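Local coordinates for nucleoside diphosphate kinase (Encephalitozoon cuniculi, PDB 3MPD), which probably transfers the ATP gamma phosphate to nucleoside diphosphates through a phosphohistidine intermediate, with magnesium as cofactor, supplying the cell with triphosphates other than ATP, at residues Phe9-Pro14 and Lys132-Asp137; Gln27-Lys32 and Met77-Lys82; Glu47-His52 and Glu67-Gly72; Thr104-Tyr109 and Gly114-His119; His119-Asp122 and Asn126-Lys129. One frame throughout, in Å; residues are numbered along the deposited sequence.

Interaction 1 (Phe9-Pro14 and Lys132-Asp137)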
# COMPACT_ATOMS: atom_id res chain seq x y z
N PHE A 9 13.18 0.68 4.70
CA PHE A 9 12.62 0.85 3.37
C PHE A 9 12.35 -0.51 2.78
O PHE A 9 13.24 -1.35 2.70
CB PHE A 9 13.56 1.66 2.47
CG PHE A 9 13.02 1.87 1.09
CD1 PHE A 9 11.93 2.71 0.89
CD2 PHE A 9 13.57 1.19 0.01
CE1 PHE A 9 11.38 2.89 -0.37
CE2 PHE A 9 13.05 1.37 -1.27
CZ PHE A 9 11.94 2.22 -1.46
N ILE A 10 11.11 -0.73 2.37
CA ILE A 10 10.68 -2.03 1.85
C ILE A 10 10.08 -1.78 0.48
O ILE A 10 9.14 -1.00 0.35
CB ILE A 10 9.60 -2.67 2.73
CG1 ILE A 10 10.04 -2.78 4.21
CG2 ILE A 10 9.16 -4.05 2.17
CD1 ILE A 10 11.30 -3.70 4.48
N MET A 11 10.56 -2.50 -0.53
CA MET A 11 10.07 -2.28 -1.87
C MET A 11 9.72 -3.60 -2.51
O MET A 11 10.57 -4.50 -2.63
CB MET A 11 11.13 -1.52 -2.69
CG MET A 11 10.76 -1.27 -4.14
SD MET A 11 12.02 -0.23 -4.96
CE MET A 11 13.54 -1.14 -4.67
N ILE A 12 8.46 -3.72 -2.93
CA ILE A 12 8.02 -4.91 -3.66
C ILE A 12 8.48 -4.77 -5.11
O ILE A 12 8.12 -3.78 -5.79
CB ILE A 12 6.49 -5.11 -3.61
CG1 ILE A 12 6.01 -5.15 -2.15
CG2 ILE A 12 6.06 -6.38 -4.44
CD1 ILE A 12 4.49 -5.41 -2.00
N LYS A 13 9.23 -5.77 -5.58
CA LYS A 13 9.89 -5.72 -6.90
C LYS A 13 8.86 -5.98 -8.00
O LYS A 13 7.81 -6.59 -7.73
CB LYS A 13 11.03 -6.76 -6.96
CG LYS A 13 12.13 -6.49 -5.92
CD LYS A 13 13.42 -7.25 -6.22
CE LYS A 13 14.54 -6.72 -5.32
NZ LYS A 13 15.68 -7.68 -5.36
N PRO A 14 9.14 -5.52 -9.24
CA PRO A 14 8.11 -5.46 -10.28
C PRO A 14 7.40 -6.79 -10.55
O PRO A 14 6.20 -6.80 -10.76
CB PRO A 14 8.91 -5.03 -11.54
CG PRO A 14 10.09 -4.31 -11.01
CD PRO A 14 10.45 -5.03 -9.74
N LYS A 132 15.07 8.68 1.58
CA LYS A 132 15.24 9.99 0.94
C LYS A 132 15.31 9.88 -0.58
O LYS A 132 14.86 10.77 -1.29
CB LYS A 132 16.49 10.73 1.46
CG LYS A 132 16.46 11.04 2.97
CD LYS A 132 17.78 11.67 3.43
CE LYS A 132 18.17 11.18 4.84
NZ LYS A 132 19.67 11.12 4.98
N LEU A 133 15.88 8.79 -1.07
CA LEU A 133 15.99 8.56 -2.51
C LEU A 133 14.63 8.31 -3.17
O LEU A 133 14.30 8.93 -4.18
CB LEU A 133 16.93 7.38 -2.77
CG LEU A 133 17.29 7.06 -4.20
CD1 LEU A 133 17.99 8.26 -4.92
CD2 LEU A 133 18.15 5.79 -4.21
N TRP A 134 13.83 7.42 -2.58
CA TRP A 134 12.58 6.98 -3.19
C TRP A 134 11.31 7.72 -2.75
O TRP A 134 10.36 7.82 -3.53
CB TRP A 134 12.35 5.49 -2.88
CG TRP A 134 13.31 4.57 -3.52
CD1 TRP A 134 14.48 4.10 -2.99
CD2 TRP A 134 13.19 3.99 -4.81
NE1 TRP A 134 15.09 3.25 -3.87
CE2 TRP A 134 14.32 3.16 -5.00
CE3 TRP A 134 12.24 4.08 -5.83
CZ2 TRP A 134 14.52 2.42 -6.16
CZ3 TRP A 134 12.43 3.35 -6.99
CH2 TRP A 134 13.57 2.53 -7.14
N ILE A 135 11.29 8.18 -1.50
CA ILE A 135 10.06 8.72 -0.89
C ILE A 135 10.15 10.22 -0.67
O ILE A 135 9.26 10.96 -1.09
CB ILE A 135 9.74 8.04 0.48
CG1 ILE A 135 9.69 6.53 0.35
CG2 ILE A 135 8.43 8.57 1.05
CD1 ILE A 135 8.52 6.02 -0.46
N GLY A 136 11.21 10.68 -0.00
CA GLY A 136 11.42 12.11 0.23
C GLY A 136 11.92 12.36 1.64
O GLY A 136 12.11 11.42 2.43
N ASP A 137 12.13 13.63 1.98
CA ASP A 137 12.69 13.99 3.29
C ASP A 137 11.61 14.32 4.31
O ASP A 137 11.93 14.65 5.46
CB ASP A 137 13.65 15.18 3.20
CG ASP A 137 13.83 15.69 1.80
OD1 ASP A 137 14.39 14.94 0.96
OD2 ASP A 137 13.44 16.85 1.54

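Interaction 2 (Gln27-Lys32 and Met77-Lys82)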
# COMPACT_ATOMS: atom_id res chain seq x y z
N GLN A 27 0.86 -8.45 4.70
CA GLN A 27 0.44 -9.23 5.88
C GLN A 27 1.62 -9.56 6.80
O GLN A 27 1.46 -9.50 8.03
CB GLN A 27 -0.27 -10.53 5.46
CG GLN A 27 -0.82 -11.38 6.63
CD GLN A 27 -1.41 -12.77 6.14
OE1 GLN A 27 -1.82 -12.92 5.00
NE2 GLN A 27 -1.42 -13.73 7.01
N ARG A 28 2.77 -9.95 6.23
CA ARG A 28 3.91 -10.37 7.07
C ARG A 28 4.36 -9.21 7.97
O ARG A 28 4.66 -9.42 9.15
CB ARG A 28 5.12 -10.87 6.27
CG ARG A 28 4.82 -11.87 5.13
CD ARG A 28 4.32 -13.17 5.71
NE ARG A 28 4.13 -14.21 4.68
CZ ARG A 28 5.02 -15.13 4.31
NH1 ARG A 28 6.24 -15.15 4.81
NH2 ARG A 28 4.66 -16.06 3.43
N PHE A 29 4.41 -8.01 7.40
CA PHE A 29 4.87 -6.83 8.13
C PHE A 29 3.84 -6.33 9.14
O PHE A 29 4.18 -5.92 10.28
CB PHE A 29 5.26 -5.72 7.15
CG PHE A 29 6.52 -6.01 6.43
CD1 PHE A 29 7.72 -5.48 6.88
CD2 PHE A 29 6.54 -6.86 5.31
CE1 PHE A 29 8.92 -5.79 6.24
CE2 PHE A 29 7.77 -7.17 4.67
CZ PHE A 29 8.94 -6.63 5.15
N GLU A 30 2.59 -6.35 8.73
CA GLU A 30 1.51 -5.79 9.53
C GLU A 30 1.23 -6.73 10.72
O GLU A 30 0.96 -6.28 11.83
CB GLU A 30 0.26 -5.62 8.63
CG GLU A 30 -0.96 -5.02 9.31
CD GLU A 30 -2.14 -4.74 8.35
OE1 GLU A 30 -2.46 -5.58 7.45
OE2 GLU A 30 -2.80 -3.70 8.56
N GLU A 31 1.32 -8.06 10.49
CA GLU A 31 1.08 -9.04 11.58
C GLU A 31 2.23 -9.10 12.57
O GLU A 31 2.03 -9.48 13.74
CB GLU A 31 0.78 -10.46 11.05
CG GLU A 31 -0.59 -10.57 10.46
CD GLU A 31 -0.94 -11.99 9.98
OE1 GLU A 31 -0.04 -12.83 9.63
OE2 GLU A 31 -2.15 -12.23 9.89
N LYS A 32 3.43 -8.72 12.11
CA LYS A 32 4.60 -8.66 12.98
C LYS A 32 4.58 -7.43 13.92
O LYS A 32 5.32 -7.40 14.92
CB LYS A 32 5.88 -8.64 12.14
CG LYS A 32 7.21 -8.70 12.95
CD LYS A 32 7.34 -9.94 13.88
CE LYS A 32 8.81 -10.17 14.26
NZ LYS A 32 8.99 -11.34 15.18
N MET A 77 7.65 1.40 0.21
CA MET A 77 7.05 1.63 1.53
C MET A 77 8.07 1.96 2.59
O MET A 77 9.23 1.54 2.50
CB MET A 77 6.31 0.35 2.02
CG MET A 77 5.07 0.01 1.22
SD MET A 77 4.41 -1.67 1.45
CE MET A 77 5.58 -2.66 0.53
N VAL A 78 7.60 2.64 3.63
CA VAL A 78 8.36 2.79 4.85
C VAL A 78 7.58 2.14 5.98
O VAL A 78 6.39 2.38 6.15
CB VAL A 78 8.64 4.28 5.19
CG1 VAL A 78 9.52 4.41 6.46
CG2 VAL A 78 9.28 4.99 4.00
N TRP A 79 8.27 1.29 6.74
CA TRP A 79 7.69 0.61 7.88
C TRP A 79 8.50 1.00 9.12
O TRP A 79 9.73 1.02 9.07
CB TRP A 79 7.71 -0.91 7.68
CG TRP A 79 6.69 -1.40 6.69
CD1 TRP A 79 6.84 -1.47 5.32
CD2 TRP A 79 5.36 -1.90 6.98
NE1 TRP A 79 5.68 -1.99 4.75
CE2 TRP A 79 4.77 -2.26 5.74
CE3 TRP A 79 4.62 -2.06 8.15
CZ2 TRP A 79 3.48 -2.78 5.64
CZ3 TRP A 79 3.34 -2.58 8.06
CH2 TRP A 79 2.77 -2.92 6.81
N VAL A 80 7.80 1.34 10.20
CA VAL A 80 8.44 1.88 11.41
C VAL A 80 8.15 0.98 12.60
O VAL A 80 7.05 0.40 12.71
CB VAL A 80 7.90 3.30 11.71
CG1 VAL A 80 8.44 3.87 13.04
CG2 VAL A 80 8.26 4.24 10.56
N GLY A 81 9.12 0.87 13.51
CA GLY A 81 8.94 0.17 14.77
C GLY A 81 10.28 -0.23 15.34
O GLY A 81 11.30 -0.12 14.64
N LYS A 82 10.29 -0.69 16.61
CA LYS A 82 11.51 -1.16 17.29
C LYS A 82 12.20 -2.23 16.46
O LYS A 82 11.56 -3.16 16.00
CB LYS A 82 11.20 -1.70 18.69
CG LYS A 82 11.00 -0.58 19.73
CD LYS A 82 10.58 -1.09 21.11
CE LYS A 82 10.23 0.07 22.06
NZ LYS A 82 9.76 -0.38 23.40

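Interaction 3 (Glu47-His52 and Glu67-Gly72)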
# COMPACT_ATOMS: atom_id res chain seq x y z
N GLU A 47 18.48 6.06 -13.27
CA GLU A 47 19.41 6.81 -12.43
C GLU A 47 19.17 6.54 -10.95
O GLU A 47 20.12 6.35 -10.20
CB GLU A 47 19.31 8.33 -12.70
CG GLU A 47 19.06 8.71 -14.17
CD GLU A 47 17.58 8.66 -14.56
OE1 GLU A 47 17.18 7.68 -15.25
OE2 GLU A 47 16.81 9.59 -14.18
N VAL A 48 17.91 6.56 -10.53
CA VAL A 48 17.58 6.21 -9.16
C VAL A 48 18.03 4.78 -8.77
O VAL A 48 18.59 4.59 -7.69
CB VAL A 48 16.08 6.46 -8.81
CG1 VAL A 48 15.17 5.63 -9.68
CG2 VAL A 48 15.80 6.14 -7.34
N LEU A 49 17.82 3.81 -9.65
CA LEU A 49 18.25 2.42 -9.38
C LEU A 49 19.77 2.29 -9.21
O LEU A 49 20.24 1.59 -8.30
CB LEU A 49 17.77 1.47 -10.48
CG LEU A 49 16.27 1.18 -10.43
CD1 LEU A 49 15.85 0.48 -11.69
CD2 LEU A 49 15.88 0.38 -9.19
N GLU A 50 20.52 3.00 -10.06
CA GLU A 50 21.98 3.04 -10.00
C GLU A 50 22.49 3.65 -8.69
O GLU A 50 23.52 3.23 -8.15
CB GLU A 50 22.54 3.80 -11.24
CG GLU A 50 22.27 3.02 -12.54
CD GLU A 50 22.68 3.72 -13.84
OE1 GLU A 50 23.05 4.92 -13.82
OE2 GLU A 50 22.62 3.04 -14.89
N THR A 51 21.78 4.64 -8.17
CA THR A 51 22.08 5.22 -6.85
C THR A 51 21.72 4.23 -5.73
O THR A 51 22.53 3.97 -4.85
CB THR A 51 21.32 6.53 -6.63
OG1 THR A 51 21.57 7.40 -7.73
CG2 THR A 51 21.75 7.21 -5.32
N HIS A 52 20.49 3.71 -5.78
CA HIS A 52 20.03 2.68 -4.82
C HIS A 52 21.02 1.52 -4.71
O HIS A 52 21.35 1.08 -3.60
CB HIS A 52 18.64 2.16 -5.21
CG HIS A 52 18.08 1.14 -4.26
ND1 HIS A 52 17.19 1.46 -3.25
CD2 HIS A 52 18.28 -0.19 -4.16
CE1 HIS A 52 16.87 0.37 -2.58
NE2 HIS A 52 17.53 -0.65 -3.11
N GLU A 67 18.29 -3.50 -14.93
CA GLU A 67 17.28 -3.69 -15.98
C GLU A 67 16.06 -4.42 -15.44
O GLU A 67 14.93 -4.03 -15.72
CB GLU A 67 17.86 -4.49 -17.13
CG GLU A 67 17.64 -3.89 -18.52
CD GLU A 67 18.58 -2.72 -18.82
OE1 GLU A 67 19.55 -2.89 -19.61
OE2 GLU A 67 18.35 -1.63 -18.25
N ASP A 68 16.31 -5.48 -14.67
CA ASP A 68 15.27 -6.26 -14.02
C ASP A 68 14.38 -5.40 -13.12
O ASP A 68 13.17 -5.66 -12.99
CB ASP A 68 15.87 -7.40 -13.17
CG ASP A 68 16.40 -8.58 -14.01
OD1 ASP A 68 16.03 -8.72 -15.20
OD2 ASP A 68 17.19 -9.38 -13.44
N MET A 69 14.96 -4.38 -12.49
CA MET A 69 14.19 -3.53 -11.58
C MET A 69 13.43 -2.46 -12.36
O MET A 69 12.61 -1.76 -11.78
CB MET A 69 15.09 -2.92 -10.50
CG MET A 69 15.44 -3.89 -9.38
SD MET A 69 13.97 -4.33 -8.43
CE MET A 69 13.62 -2.78 -7.62
N MET A 70 13.68 -2.36 -13.66
CA MET A 70 13.01 -1.36 -14.50
C MET A 70 11.79 -1.88 -15.28
O MET A 70 11.15 -1.10 -16.01
CB MET A 70 14.01 -0.71 -15.45
CG MET A 70 14.55 0.63 -14.98
SD MET A 70 16.13 0.86 -15.78
CE MET A 70 15.66 1.25 -17.47
N SER A 71 11.47 -3.16 -15.12
CA SER A 71 10.49 -3.86 -15.95
C SER A 71 9.04 -3.57 -15.57
O SER A 71 8.10 -4.12 -16.17
CB SER A 71 10.75 -5.38 -15.94
OG SER A 71 10.45 -5.97 -14.65
N GLY A 72 8.84 -2.72 -14.57
CA GLY A 72 7.49 -2.39 -14.16
C GLY A 72 7.39 -1.67 -12.83
O GLY A 72 8.40 -1.39 -12.18

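Interaction 4 (Thr104-Tyr109 and Gly114-His119)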
# COMPACT_ATOMS: atom_id res chain seq x y z
N THR A 104 9.69 -17.55 5.30
CA THR A 104 10.07 -16.18 4.89
C THR A 104 9.41 -15.85 3.55
O THR A 104 8.97 -16.74 2.83
CB THR A 104 11.62 -15.99 4.74
OG1 THR A 104 12.14 -16.84 3.70
CG2 THR A 104 12.37 -16.29 6.07
N ILE A 105 9.37 -14.58 3.20
CA ILE A 105 8.84 -14.14 1.93
C ILE A 105 9.56 -14.81 0.76
O ILE A 105 8.92 -15.35 -0.13
CB ILE A 105 8.90 -12.60 1.83
CG1 ILE A 105 7.87 -12.01 2.80
CG2 ILE A 105 8.57 -12.15 0.42
CD1 ILE A 105 8.07 -10.49 3.04
N ARG A 106 10.89 -14.77 0.77
CA ARG A 106 11.67 -15.40 -0.32
C ARG A 106 11.59 -16.92 -0.27
O ARG A 106 11.51 -17.57 -1.31
CB ARG A 106 13.14 -14.93 -0.30
CG ARG A 106 13.24 -13.45 -0.70
CD ARG A 106 14.63 -12.86 -0.47
NE ARG A 106 14.72 -11.48 -1.00
CZ ARG A 106 15.66 -10.63 -0.61
NH1 ARG A 106 16.56 -11.01 0.28
NH2 ARG A 106 15.71 -9.40 -1.11
N GLY A 107 11.61 -17.48 0.93
CA GLY A 107 11.47 -18.93 1.04
C GLY A 107 10.14 -19.48 0.52
O GLY A 107 10.09 -20.60 -0.02
N ASP A 108 9.06 -18.74 0.73
CA ASP A 108 7.70 -19.21 0.37
C ASP A 108 7.32 -18.91 -1.09
O ASP A 108 6.57 -19.67 -1.70
CB ASP A 108 6.65 -18.57 1.29
CG ASP A 108 6.72 -19.11 2.74
OD1 ASP A 108 7.32 -20.18 3.01
OD2 ASP A 108 6.16 -18.44 3.61
N TYR A 109 7.84 -17.82 -1.65
CA TYR A 109 7.36 -17.34 -2.98
C TYR A 109 8.47 -17.23 -4.01
O TYR A 109 8.22 -17.19 -5.20
CB TYR A 109 6.68 -15.95 -2.85
CG TYR A 109 5.63 -15.84 -1.76
CD1 TYR A 109 4.56 -16.72 -1.70
CD2 TYR A 109 5.67 -14.82 -0.80
CE1 TYR A 109 3.59 -16.66 -0.68
CE2 TYR A 109 4.67 -14.72 0.22
CZ TYR A 109 3.63 -15.65 0.27
OH TYR A 109 2.66 -15.61 1.26
N GLY A 114 17.53 -12.98 -8.76
CA GLY A 114 17.13 -11.74 -9.47
C GLY A 114 15.66 -11.35 -9.27
O GLY A 114 15.31 -10.17 -9.22
N LYS A 115 14.80 -12.35 -9.13
CA LYS A 115 13.39 -12.10 -8.87
C LYS A 115 13.03 -12.59 -7.50
O LYS A 115 12.18 -13.47 -7.32
CB LYS A 115 12.56 -12.73 -9.98
CG LYS A 115 12.82 -11.92 -11.26
CD LYS A 115 12.59 -12.68 -12.48
CE LYS A 115 13.27 -11.92 -13.63
NZ LYS A 115 12.24 -11.58 -14.61
N ASN A 116 13.71 -12.02 -6.51
CA ASN A 116 13.56 -12.48 -5.15
C ASN A 116 12.56 -11.58 -4.38
O ASN A 116 12.75 -11.35 -3.22
CB ASN A 116 14.91 -12.59 -4.46
CG ASN A 116 15.61 -11.24 -4.31
OD1 ASN A 116 15.16 -10.20 -4.81
ND2 ASN A 116 16.72 -11.26 -3.59
N ILE A 117 11.56 -11.07 -5.10
CA ILE A 117 10.24 -10.61 -4.57
C ILE A 117 10.22 -9.18 -4.03
O ILE A 117 9.24 -8.45 -4.21
CB ILE A 117 9.68 -11.55 -3.45
CG1 ILE A 117 9.70 -13.03 -3.87
CG2 ILE A 117 8.28 -11.11 -2.99
CD1 ILE A 117 8.88 -13.32 -5.17
N ILE A 118 11.28 -8.80 -3.31
CA ILE A 118 11.22 -7.67 -2.40
C ILE A 118 12.64 -7.21 -2.06
O ILE A 118 13.61 -8.01 -2.10
CB ILE A 118 10.42 -8.08 -1.07
CG1 ILE A 118 10.09 -6.89 -0.18
CG2 ILE A 118 11.15 -9.19 -0.29
CD1 ILE A 118 9.18 -7.33 1.06
N HIS A 119 12.77 -5.92 -1.78
CA HIS A 119 13.99 -5.39 -1.21
C HIS A 119 13.69 -4.90 0.19
O HIS A 119 12.67 -4.23 0.39
CB HIS A 119 14.44 -4.18 -2.03
CG HIS A 119 15.42 -3.33 -1.31
ND1 HIS A 119 16.78 -3.60 -1.31
CD2 HIS A 119 15.26 -2.23 -0.53
CE1 HIS A 119 17.40 -2.71 -0.57
NE2 HIS A 119 16.50 -1.86 -0.09

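Interaction 5 (His119-Asp122 and Asn126-Lys129)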
# COMPACT_ATOMS: atom_id res chain seq x y z
N HIS A 119 12.77 -5.92 -1.78
CA HIS A 119 13.99 -5.39 -1.21
C HIS A 119 13.69 -4.90 0.19
O HIS A 119 12.67 -4.23 0.39
CB HIS A 119 14.44 -4.18 -2.03
CG HIS A 119 15.42 -3.33 -1.31
ND1 HIS A 119 16.78 -3.60 -1.31
CD2 HIS A 119 15.26 -2.23 -0.53
CE1 HIS A 119 17.40 -2.71 -0.57
NE2 HIS A 119 16.50 -1.86 -0.09
N GLY A 120 14.57 -5.17 1.16
CA GLY A 120 14.46 -4.47 2.45
C GLY A 120 15.82 -3.91 2.82
O GLY A 120 16.83 -4.55 2.53
N SER A 121 15.87 -2.74 3.46
CA SER A 121 17.17 -2.15 3.85
C SER A 121 18.03 -3.12 4.68
O SER A 121 17.51 -3.90 5.45
CB SER A 121 16.97 -0.86 4.66
OG SER A 121 16.12 0.04 3.98
N ASP A 122 19.35 -3.05 4.51
CA ASP A 122 20.24 -3.95 5.25
C ASP A 122 20.78 -3.34 6.55
O ASP A 122 21.28 -4.06 7.40
CB ASP A 122 21.36 -4.52 4.36
CG ASP A 122 22.36 -3.48 3.88
OD1 ASP A 122 22.20 -2.25 4.13
OD2 ASP A 122 23.34 -3.90 3.22
N ASN A 126 21.60 2.71 5.35
CA ASN A 126 21.01 2.48 4.02
C ASN A 126 19.50 2.73 3.96
O ASN A 126 19.00 3.26 2.97
CB ASN A 126 21.37 1.10 3.49
CG ASN A 126 22.84 1.02 3.06
OD1 ASN A 126 23.50 2.03 2.91
ND2 ASN A 126 23.35 -0.20 2.89
N ALA A 127 18.78 2.39 5.02
CA ALA A 127 17.36 2.74 5.12
C ALA A 127 17.10 4.24 4.95
O ALA A 127 16.18 4.65 4.23
CB ALA A 127 16.81 2.28 6.43
N GLU A 128 17.89 5.06 5.63
CA GLU A 128 17.72 6.53 5.56
C GLU A 128 18.02 7.08 4.16
O GLU A 128 17.25 7.87 3.62
CB GLU A 128 18.59 7.23 6.62
CG GLU A 128 18.08 6.95 8.04
CD GLU A 128 16.61 7.33 8.24
OE1 GLU A 128 16.27 8.52 8.03
OE2 GLU A 128 15.81 6.44 8.63
N LYS A 129 19.12 6.61 3.57
CA LYS A 129 19.45 6.94 2.18
C LYS A 129 18.34 6.51 1.21
O LYS A 129 17.96 7.29 0.34
CB LYS A 129 20.81 6.32 1.78
CG LYS A 129 21.10 6.31 0.27
CD LYS A 129 22.29 5.44 -0.10
CE LYS A 129 22.12 4.84 -1.48
NZ LYS A 129 23.41 4.53 -2.12

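Interaction 1 (Phe9-Pro14 and Lys132-Asp137)
W134 lays its indole across F9 and M11, joining the end of helix 124-134 to strand 7-12. The strand is an inner member of a four-stranded antiparallel sheet. Its 2-3-1-4 order is that of the ferredoxin-like fold of NDP kinases. F9 and M11 are two residues apart on the strand and rise from the same face of it. The phenyl ring of F9 forms an offset stack with the five-membered ring of W134. The ring centroids are 4.5 Å apart and the planes 15° from parallel. The closest approach is F9 CZ to W134 CG, 3.4 Å. Next to it, F9 CE2 lies 3.5 Å from W134 CD1. M11 covers the six-membered ring from over the face. Its SD stands 3.9 Å from the centroid of that W134 ring and 14° off the normal, a Met-aromatic contact. Both strand side chains start with CG anti to the backbone N, which sets ring and sulfur side by side under the indole. The polar end of W134 is satisfied, since NE1 is hydrogen-bonded to H52 ND1. That bond limits rotation of the indole. It also links the contact to H52, whose ring meets H119, the active-site histidine by similarity. F9 and M11 also touch H119, and W134 packs behind them as a second layer. The chain of M11 is extended as far as SD and bends at chi3, 55°, placing CE 4.0 Å from W134 CZ2. At the other end, I135 CG1 meets F9 CE1 at 4.1 Å.

Interaction 2 (Gln27-Lys32 and Met77-Lys82)
The carboxylate of E30 is gripped by two backbone N-H groups of the second subunit, while its CB touches W79. OE2 is hydrogen-bonded to I22 N and OE1 to S23 N, both of that neighbouring chain. E30 therefore serves two contacts, one in the core and one at the subunit interface. The core contact packs helix 22-32 on strand 74-80, a helix-on-sheet layer of the ferredoxin-like fold. CG of E30 lies anti to its backbone N, chi1 -179°, and the extended chain carries the acid away from the indole. What remains near W79 is CB, 4.1 Å from W79 CH2, and the backbone, with E30 N 3.9 Å from W79 CZ3. The main packing is F29 on W79. CB of F29 sits almost exactly over the six-membered ring of W79, 3.5 Å from its centroid and 2° off the normal, a close CH-pi contact. The phenyl ring of F29 leans toward the five-membered ring. Those two centroids are 4.9 Å apart with planes at 34°, an oblique pair. I10 of strand 7-12 and L34 also touch both aromatic residues, so the pair is wedged into the core between helix and sheet. On the helix, Q27 NE2 donates to E31 OE1 at 3.1 Å. The amide reaches this oxygen from above the carboxylate plane. On the strand, the indole N-H of W79 points at a neighbouring sulfur. NE1 of W79 makes a weak hydrogen bond of 3.6 Å to SD of M77.

Interaction 3 (Glu47-His52 and Glu67-Gly72)
L49 packs on M69 and M70, an apolar contact. The isobutyl branch of L49 points toward the end of helix 62-69; both methyls meet M69 and CD1 also meets M70. CD2 of L49 lies 3.6 Å from M69 CB. The other methyl, L49 CD1, is 3.7 Å from that same CB. L49 CD1 lies 3.5 Å from M70 CG. M69 bends at chi2 and chi3, -66° and -69°, which curls the chain back and brings M69 CE to 4.2 Å from L49 CD2. M70 covers the outer side, with SD 4.1 Å from L49 CD1. Helices 46-52 and 62-69 form the helical pair that follows strand 35-42 and precedes strand 74-80 in the chain of the NDP kinase fold. L49 also touches W134 of helix 124-134. M69 touches K13, an ATP-binding residue by similarity, so M69 borders the probable nucleotide site.

Among the polar bonds, E47 O accepts from T51 N and from T51 OG1, the latter at 3.1 Å. The hydroxyl bond ties the side chain to its own helix; the two donors come from opposite faces of the carbonyl plane. E67 OE2 forms a salt bridge to R46 NH2, just before E47-H52.

Interaction 4 (Thr104-Tyr109 and Gly114-His119)
R106 grips two backbone carbonyls of the opposite segment. NE donates to N116 O at 3.0 Å, with an N-H...O angle of 157° and the donor in the carbonyl plane. NH2 donates to I118 O at 2.7 Å, more bent at 145°. Two bonds from different nitrogens fix the rotation of the guanidinium. The chain is extended from CG to NE and runs alongside N116. The amide of N116 lies over one face of the guanidinium, the planes 11° apart. This brings N116 ND2 to 3.2 Å from R106 CZ, a stack and not a hydrogen bond. The amide is held by outside partners: OD1 of N116 is hydrogen-bonded to K13 NZ and ND2 to T95 O. CG of N116 sits between the backbone N and the carbonyl carbon, which turns the amide over R106. Next comes the N-cap of helix 105-109, where G107 N donates to T104 OG1 at 2.9 Å. Outside the polar core, isoleucines close the contact. CG2 of I105 meets I117 CG2 at 3.6 Å, and I105 CD1 meets I118 CD1 at 3.9 Å. I117 has positive phi, a kink between N116 and the start of strand 118-120. At the far end, Y109 CB reaches I117 CD1 at 4.1 Å. R106 and N116, like K13 and T95, probably bind ATP, and H119, probably the phosphorylated residue, ends the segment. The contact is consistent with the nucleotide phosphate pocket of NDP kinases, in which the loop carrying helix 105-109 is braced against the strand bearing the active histidine.

Interaction 5 (His119-Asp122 and Asn126-Lys129)
D122 and N126 set their flat groups nearly coplanar, the carboxylate and amide planes 16° apart. The contact belongs to the turn formed by the end of the N-x-x-H-G-S-D signature of NDP kinases, where strand 118-120 leads on to helix 124-134. N126 ND2 donates to D122 OD1 at 2.7 Å. D122 OD1 accepts with its syn lone pair, on the side of OD2. The N-H...O angle is 147°, and the acceptor is tilted out of the amide plane. CG of D122 takes the position between backbone N and carbonyl carbon, chi1 67°, so the acid turns toward the helix. The bond ties an exposed acid to the first turn of that helix. The side chain of D122 also lies about 3 Å from that of R89, an ATP-binding residue by similarity.

The side chain of S121, a buried residue, points toward the helix and packs on A127. Its hydroxyl is hydrogen-bonded to E130 OE1 and to F9 N. E130 OE1 also bonds H119 NE2, which is consistent with S121 positioning E130, the partner of H119. Methyl and hydroxymethyl pack closely, with S121 CB 3.6 Å from A127 CB. S121 OG lies 3.2 Å from A127 CA.

Interaction 1 starts nearest the N terminus, on strand 7-12, and closes the longest loop by bringing helix 124-134 back to it. The other four nest inside. Interaction 2 closes a loop from helix 22-32 to strand 74-80, and interaction 3 nests within that, joining helices 46-52 and 62-69. Interaction 4 follows in series and ties helix 105-109 to strand 118-120. Interaction 5 begins where it ends, sharing H119, and leads into helix 124-134. None cross. Strand 7-12 bonds to both 74-80 and 118-120, linking interactions 1, 2, 4 and 5. A salt bridge, R28 to D108, joins interactions 2 and 4. A hydrogen bond from K129 NZ to T51 O connects interactions 3 and 5.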